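Local atomic coordinates of frutapin (Artocarpus altilis, PDB entry 5KRP), a protein that probably binds carbohydrates, as a breadfruit lectin of the jacalin-related family. Residues Asn17-Gly22 with Ser55-Lys60; Glu31-Tyr34 with Gly39-Ser42. All blocks are in the same frame, centred on the assembly; numbering follows the deposited sequence. Where two conformers were deposited one is given.

Interaction 1. Residues Asn17-Gly22 with Ser55-Lys60; sequences NEWDDG and SKHTSK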
ATOM      1  N   ASN A  17     -19.672   5.481  22.270  1.00 19.14           N
ATOM      2  CA  ASN A  17     -19.283   6.541  21.350  1.00 18.93           C
ATOM      3  C   ASN A  17     -18.244   6.068  20.341  1.00 18.30           C
ATOM      4  O   ASN A  17     -17.195   5.612  20.714  1.00 16.35           O
ATOM      5  CB  ASN A  17     -18.782   7.778  22.107  1.00 19.17           C
ATOM      6  CG  ASN A  17     -19.837   8.311  23.096  1.00 25.02           C
ATOM      7  OD1 ASN A  17     -20.985   8.549  22.713  1.00 24.43           O
ATOM      8  ND2 ASN A  17     -19.469   8.403  24.383  1.00 25.67           N
ATOM      9  N   GLU A  18     -18.532   6.241  19.048  1.00 17.28           N
ATOM     10  CA  GLU A  18     -17.607   5.860  17.983  1.00 19.90           C
ATOM     11  C   GLU A  18     -16.358   6.791  18.006  1.00 19.45           C
ATOM     12  O   GLU A  18     -16.476   8.023  18.202  1.00 18.40           O
ATOM     13  CB  GLU A  18     -18.226   6.011  16.606  1.00 19.39           C
ATOM     14  CG  GLU A  18     -19.560   5.244  16.435  1.00 22.85           C
ATOM     15  CD  GLU A  18     -19.447   3.728  16.319  1.00 23.77           C
ATOM     16  OE1 GLU A  18     -18.317   3.213  16.049  1.00 22.97           O
ATOM     17  OE2 GLU A  18     -20.528   3.038  16.542  1.00 20.95           O
ATOM     18  N   TRP A  19     -15.186   6.198  17.765  1.00 16.62           N
ATOM     19  CA  TRP A  19     -13.956   6.986  17.613  1.00 16.81           C
ATOM     20  C   TRP A  19     -13.031   6.292  16.660  1.00 15.23           C
ATOM     21  O   TRP A  19     -13.112   5.073  16.450  1.00 15.11           O
ATOM     22  CB  TRP A  19     -13.250   7.253  18.930  1.00 16.05           C
ATOM     23  CG  TRP A  19     -12.881   6.058  19.764  1.00 16.78           C
ATOM     24  CD1 TRP A  19     -13.610   5.529  20.776  1.00 17.49           C
ATOM     25  CD2 TRP A  19     -11.667   5.258  19.707  1.00 16.36           C
ATOM     26  NE1 TRP A  19     -12.974   4.476  21.332  1.00 17.62           N
ATOM     27  CE2 TRP A  19     -11.791   4.259  20.677  1.00 15.87           C
ATOM     28  CE3 TRP A  19     -10.499   5.276  18.879  1.00 16.23           C
ATOM     29  CZ2 TRP A  19     -10.777   3.294  20.918  1.00 15.45           C
ATOM     30  CZ3 TRP A  19      -9.505   4.374  19.111  1.00 14.99           C
ATOM     31  CH2 TRP A  19      -9.628   3.370  20.096  1.00 16.07           C
ATOM     32  N   ASP A  20     -12.167   7.102  16.057  1.00 15.76           N
ATOM     33  CA  ASP A  20     -11.180   6.611  15.104  1.00 15.38           C
ATOM     34  C   ASP A  20      -9.947   7.486  15.141  1.00 14.98           C
ATOM     35  O   ASP A  20     -10.060   8.643  14.797  1.00 16.98           O
ATOM     36  CB  ASP A  20     -11.770   6.471  13.708  1.00 17.18           C
ATOM     37  CG  ASP A  20     -10.799   5.820  12.719  1.00 19.48           C
ATOM     38  OD1 ASP A  20      -9.606   5.551  13.028  1.00 15.33           O
ATOM     39  OD2 ASP A  20     -11.306   5.320  11.686  1.00 23.53           O
ATOM     40  N   ASP A  21      -8.811   6.973  15.693  1.00 16.20           N
ATOM     41  CA  ASP A  21      -7.603   7.783  15.796  1.00 15.64           C
ATOM     42  C   ASP A  21      -6.989   8.075  14.420  1.00 16.61           C
ATOM     43  O   ASP A  21      -6.214   9.008  14.277  1.00 16.35           O
ATOM     44  CB  ASP A  21      -6.541   7.146  16.673  1.00 15.12           C
ATOM     45  CG  ASP A  21      -6.898   7.119  18.173  1.00 15.53           C
ATOM     46  OD1 ASP A  21      -7.764   7.917  18.581  1.00 17.40           O
ATOM     47  OD2 ASP A  21      -6.191   6.357  18.901  1.00 17.33           O
ATOM     48  N   GLY A  22      -7.381   7.316  13.407  1.00 13.12           N
ATOM     49  CA  GLY A  22      -6.749   7.420  12.097  1.00 15.85           C
ATOM     50  C   GLY A  22      -5.386   6.715  12.087  1.00 13.98           C
ATOM     51  O   GLY A  22      -5.147   5.831  12.936  1.00 17.32           O
ATOM     52  N   SER A  55      -6.087  11.094  20.713  1.00 24.47           N
ATOM     53  CA  SER A  55      -7.143  11.503  21.592  1.00 23.76           C
ATOM     54  C   SER A  55      -7.304  10.465  22.665  1.00 23.22           C
ATOM     55  O   SER A  55      -7.170   9.295  22.431  1.00 21.47           O
ATOM     56  CB  SER A  55      -8.483  11.640  20.850  1.00 29.68           C
ATOM     57  OG  SER A  55      -8.460  12.669  19.875  1.00 33.38           O
ATOM     58  N   LYS A  56      -7.643  10.915  23.862  1.00 21.22           N
ATOM     59  CA  LYS A  56      -7.974  10.003  24.964  1.00 22.79           C
ATOM     60  C   LYS A  56      -9.366   9.403  24.788  1.00 19.59           C
ATOM     61  O   LYS A  56     -10.279  10.069  24.332  1.00 22.06           O
ATOM     62  CB  LYS A  56      -7.883  10.772  26.311  1.00 28.50           C
ATOM     63  CG  LYS A  56      -6.540  11.388  26.621  1.00 30.23           C
ATOM     64  CD  LYS A  56      -5.505  10.306  26.866  1.00 36.32           C
ATOM     65  CE  LYS A  56      -4.106  10.823  27.255  1.00 41.20           C
ATOM     66  NZ  LYS A  56      -3.001  10.039  26.553  1.00 41.58           N
ATOM     67  N   HIS A  57      -9.504   8.125  25.057  1.00 17.84           N
ATOM     68  CA  HIS A  57     -10.821   7.429  25.085  1.00 17.44           C
ATOM     69  C   HIS A  57     -10.948   6.826  26.504  1.00 17.68           C
ATOM     70  O   HIS A  57     -10.772   5.633  26.763  1.00 18.53           O
ATOM     71  CB  HIS A  57     -10.887   6.386  23.949  1.00 18.40           C
ATOM     72  CG  HIS A  57     -10.373   6.955  22.653  1.00 16.65           C
ATOM     73  ND1 HIS A  57     -11.070   7.922  21.975  1.00 19.54           N
ATOM     74  CD2 HIS A  57      -9.271   6.692  21.912  1.00 17.58           C
ATOM     75  CE1 HIS A  57     -10.393   8.283  20.893  1.00 17.54           C
ATOM     76  NE2 HIS A  57      -9.292   7.567  20.843  1.00 16.60           N
ATOM     77  N   THR A  58     -11.264   7.736  27.417  1.00 19.42           N
ATOM     78  CA  THR A  58     -11.175   7.482  28.832  1.00 20.59           C
ATOM     79  C   THR A  58     -12.509   6.905  29.311  1.00 19.57           C
ATOM     80  O   THR A  58     -13.589   7.430  28.956  1.00 21.13           O
ATOM     81  CB  THR A  58     -10.843   8.821  29.531  1.00 24.34           C
ATOM     82  OG1 THR A  58      -9.545   9.260  29.074  1.00 25.48           O
ATOM     83  CG2 THR A  58     -10.771   8.663  31.054  1.00 25.12           C
ATOM     84  N   SER A  59     -12.433   5.872  30.140  1.00 18.18           N
ATOM     85  CA  SER A  59     -13.573   5.337  30.850  1.00 20.02           C
ATOM     86  C   SER A  59     -13.721   6.111  32.203  1.00 20.45           C
ATOM     87  O   SER A  59     -12.719   6.464  32.857  1.00 18.05           O
ATOM     88  CB  SER A  59     -13.364   3.828  31.163  1.00 22.02           C
ATOM     89  OG  SER A  59     -14.339   3.451  32.158  1.00 22.39           O
ATOM     90  N   LYS A  60     -14.943   6.505  32.516  1.00 18.58           N
ATOM     91  CA  LYS A  60     -15.191   7.221  33.789  1.00 21.64           C
ATOM     92  C   LYS A  60     -15.038   6.292  34.997  1.00 19.82           C
ATOM     93  O   LYS A  60     -15.048   6.786  36.135  1.00 22.76           O
ATOM     94  CB  LYS A  60     -16.598   7.797  33.763  1.00 24.29           C
ATOM     95  CG  LYS A  60     -17.615   6.680  33.902  1.00 26.82           C
ATOM     96  CD  LYS A  60     -19.030   7.202  33.652  1.00 31.68           C
ATOM     97  CE  LYS A  60     -20.058   6.204  34.172  1.00 33.65           C
ATOM     98  NZ  LYS A  60     -21.473   6.685  34.055  1.00 40.26           N
TER
HETATM   99  O   HOH W   1      -5.540   7.405  21.365  1.00 20.46           O
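The imidazole of His57 lies flat on the indole of Trp19 in a face-to-face stack, joining the outer strand 17-20 of one sheet of a jacalin-type beta-prism to the loop that follows strand 50-53. The centroids of the Trp19 five-membered ring and the His57 ring are 3.6 Å apart and their planes differ by 9°, so these rings lie nearly parallel with a small offset. The six-membered half joins in, with Trp19 CE3 3.3 Å from His57 NE2. With chi1 at 56°, Trp19 CG falls between backbone N and carbonyl carbon, which lays one indole face against the His57 ring; Trp19 NE1 bonds to Thr137 OG1.

At the ring edge, His57 NE2 donates to Asp21 OD1 over 2.8 Å with an N-H...O angle of 162°; the acceptor lies in the imidazole plane, while the N-H meets OD1 on its syn side, tilted out of the carboxylate plane. The other carboxylate oxygen, Asp21 OD2, bonds to Tyr45 OH.

Between Asp21 and Ser55 the fit is looser. Asp21 OD1 stays 4.1 Å from Ser55 O, and the exposed Ser55 side chain only grazes the aspartate, though the Ser55 carbonyl oxygen lies over the other imidazole face. His57 ND1 bonds to a glycerol, probably from the crystallisation liquor. A water donates to Asp21 OD2 at 2.8 Å and to Ser55 O at 2.7 Å.

Interaction 2. Residues Glu31-Tyr34 with Gly39-Ser42; sequences ELSY and GSFS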
ATOM      1  N   GLU A  31      -1.770   3.096  26.534  1.00 20.82           N
ATOM      2  CA  GLU A  31      -2.261   3.229  27.944  1.00 23.57           C
ATOM      3  C   GLU A  31      -3.695   2.720  28.013  1.00 21.81           C
ATOM      4  O   GLU A  31      -4.534   3.131  27.230  1.00 20.66           O
ATOM      5  CB  GLU A  31      -2.234   4.691  28.373  1.00 27.93           C
ATOM      6  CG  GLU A  31      -0.832   5.301  28.379  1.00 35.90           C
ATOM      7  CD  GLU A  31      -0.819   6.761  28.840  1.00 46.43           C
ATOM      8  OE1 GLU A  31      -1.178   7.002  30.028  1.00 67.96           O
ATOM      9  OE2 GLU A  31      -0.444   7.649  28.032  1.00 50.03           O
ATOM     10  N   LEU A  32      -3.973   1.814  28.934  1.00 20.43           N
ATOM     11  CA  LEU A  32      -5.301   1.363  29.067  1.00 19.07           C
ATOM     12  C   LEU A  32      -5.640   1.227  30.541  1.00 22.08           C
ATOM     13  O   LEU A  32      -4.734   1.259  31.380  1.00 21.76           O
ATOM     14  CB  LEU A  32      -5.480   0.062  28.288  1.00 22.92           C
ATOM     15  CG  LEU A  32      -4.647  -1.126  28.618  1.00 22.89           C
ATOM     16  CD1 LEU A  32      -5.295  -1.914  29.798  1.00 24.88           C
ATOM     17  CD2 LEU A  32      -4.543  -2.067  27.450  1.00 24.52           C
ATOM     18  N   SER A  33      -6.950   1.157  30.826  1.00 19.49           N
ATOM     19  CA  SER A  33      -7.425   0.778  32.199  1.00 21.04           C
ATOM     20  C   SER A  33      -8.254  -0.488  32.118  1.00 21.59           C
ATOM     21  O   SER A  33      -8.814  -0.832  31.053  1.00 19.29           O
ATOM     22  CB  SER A  33      -8.179   1.905  32.877  1.00 20.98           C
ATOM     23  OG  SER A  33      -9.457   2.060  32.321  1.00 20.06           O
ATOM     24  N   TYR A  34      -8.248  -1.259  33.207  1.00 20.83           N
ATOM     25  CA  TYR A  34      -8.958  -2.503  33.257  1.00 20.63           C
ATOM     26  C   TYR A  34      -9.373  -2.882  34.696  1.00 23.32           C
ATOM     27  O   TYR A  34      -8.761  -2.403  35.674  1.00 20.51           O
ATOM     28  CB  TYR A  34      -8.140  -3.652  32.738  1.00 21.01           C
ATOM     29  CG  TYR A  34      -6.907  -3.964  33.555  1.00 21.80           C
ATOM     30  CD1 TYR A  34      -5.715  -3.236  33.380  1.00 26.26           C
ATOM     31  CD2 TYR A  34      -6.925  -5.017  34.522  1.00 25.63           C
ATOM     32  CE1 TYR A  34      -4.568  -3.531  34.148  1.00 27.49           C
ATOM     33  CE2 TYR A  34      -5.795  -5.288  35.308  1.00 27.34           C
ATOM     34  CZ  TYR A  34      -4.622  -4.570  35.076  1.00 29.30           C
ATOM     35  OH  TYR A  34      -3.486  -4.815  35.808  1.00 35.73           O
ATOM     36  N   GLY A  39     -11.511  -0.607  30.156  1.00 18.75           N
ATOM     37  CA  GLY A  39     -12.067   0.719  30.259  1.00 20.36           C
ATOM     38  C   GLY A  39     -11.414   1.693  29.263  1.00 19.61           C
ATOM     39  O   GLY A  39     -11.834   1.820  28.134  1.00 20.41           O
ATOM     40  N   SER A  40     -10.420   2.441  29.721  1.00 19.22           N
ATOM     41  CA  SER A  40      -9.786   3.467  28.917  1.00 18.34           C
ATOM     42  C   SER A  40      -8.835   2.816  27.887  1.00 16.76           C
ATOM     43  O   SER A  40      -8.293   1.763  28.108  1.00 17.97           O
ATOM     44  CB  SER A  40      -8.970   4.360  29.826  1.00 20.02           C
ATOM     45  OG  SER A  40      -9.792   5.012  30.824  1.00 18.99           O
ATOM     46  N   PHE A  41      -8.586   3.547  26.825  1.00 17.49           N
ATOM     47  CA  PHE A  41      -7.662   3.150  25.803  1.00 19.75           C
ATOM     48  C   PHE A  41      -7.209   4.405  25.093  1.00 20.16           C
ATOM     49  O   PHE A  41      -7.992   5.138  24.474  1.00 20.83           O
ATOM     50  CB  PHE A  41      -8.325   2.148  24.827  1.00 19.07           C
ATOM     51  CG  PHE A  41      -7.339   1.552  23.824  1.00 18.55           C
ATOM     52  CD1 PHE A  41      -7.041   2.227  22.652  1.00 19.27           C
ATOM     53  CD2 PHE A  41      -6.695   0.364  24.087  1.00 20.37           C
ATOM     54  CE1 PHE A  41      -6.159   1.623  21.698  1.00 19.41           C
ATOM     55  CE2 PHE A  41      -5.791  -0.191  23.190  1.00 21.14           C
ATOM     56  CZ  PHE A  41      -5.520   0.435  22.024  1.00 19.32           C
ATOM     57  N   SER A  42      -5.923   4.648  25.131  1.00 18.14           N
ATOM     58  CA  SER A  42      -5.334   5.770  24.379  0.50 19.88           C
ATOM     59  C   SER A  42      -3.899   5.435  23.966  1.00 19.57           C
ATOM     60  O   SER A  42      -3.243   4.616  24.594  1.00 19.96           O
ATOM     61  CB  SER A  42      -5.363   7.073  25.216  0.50 22.14           C
ATOM     62  OG  SER A  42      -6.611   7.288  25.915  0.50 22.56           O
TER
HETATM   63  O   HOH W   2      -5.847   5.735  28.272  1.00 29.73           O
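Glu31 and Ser42 face each other as an antiparallel hydrogen-bonded pair, each giving its N-H to the other's carbonyl. Glu31 N reaches Ser42 O at 2.9 Å, and Ser42 N returns to Glu31 O at 2.9 Å. Glu31 O carries further load: Phe41 CA lies 3.4 Å from it in a C-H...O contact, and a water donates to it. Ser42 is modelled in two conformers, so the bonds of its OG to that water and to His57 N are less certain.

The next pair, Leu32 with Phe41, is non-hydrogen-bonded. Their backbones turn outward for partners, Leu32 to Val66 and Phe41 to His57, while their side chains share one face of the sheet; Leu32 CB lies 4.4 Å from Phe41 CD2, and the Phe41 ring meets Phe133 edge-to-face.

The two segments are the arms of a beta hairpin, strands 26-34 and 38-47, the central pair of one four-stranded sheet of the beta-prism. Near the turn the pattern departs from regular pairing in the manner of a beta bulge, because Ser33 serves both Gly39 and Ser40. Ser33 N donates to Ser40 O at 3.1 Å, and that oxygen also has Leu32 CA close by, at 3.2 Å. Ser33 O accepts instead from Gly39 N at 2.9 Å, the donor standing 47° out of the carbonyl plane. Ser40 N, for its part, is met by a side chain: it donates to Ser33 OG at 2.8 Å, almost straight at 178°. A chi1 of 74° holds that hydroxyl between the Ser33 backbone N and carbonyl carbon, facing strand 38-47. Ser40 OG accepts from Ser59 N.

In the fold
After strand 6-12 the chain lays down strand 17-20 at an outer edge of the same sheet, then enters another through strand 26-34. Interaction 2 closes the short turn into strand 38-47, with four residues between its segments. After strand 50-53 the loop 55-60 comes back to 17-22, where interaction 1 closes a span of 32 intervening residues. The shorter closure thus lies wholly within the longer one, and the two do not cross. They also touch directly, the loop packing along strand 38-47 with Ser59 CB 3.5 Å from Gly39 C. Loop 55-60 therefore runs between strand 38-47 and strand 17-20, tying the two sheets together.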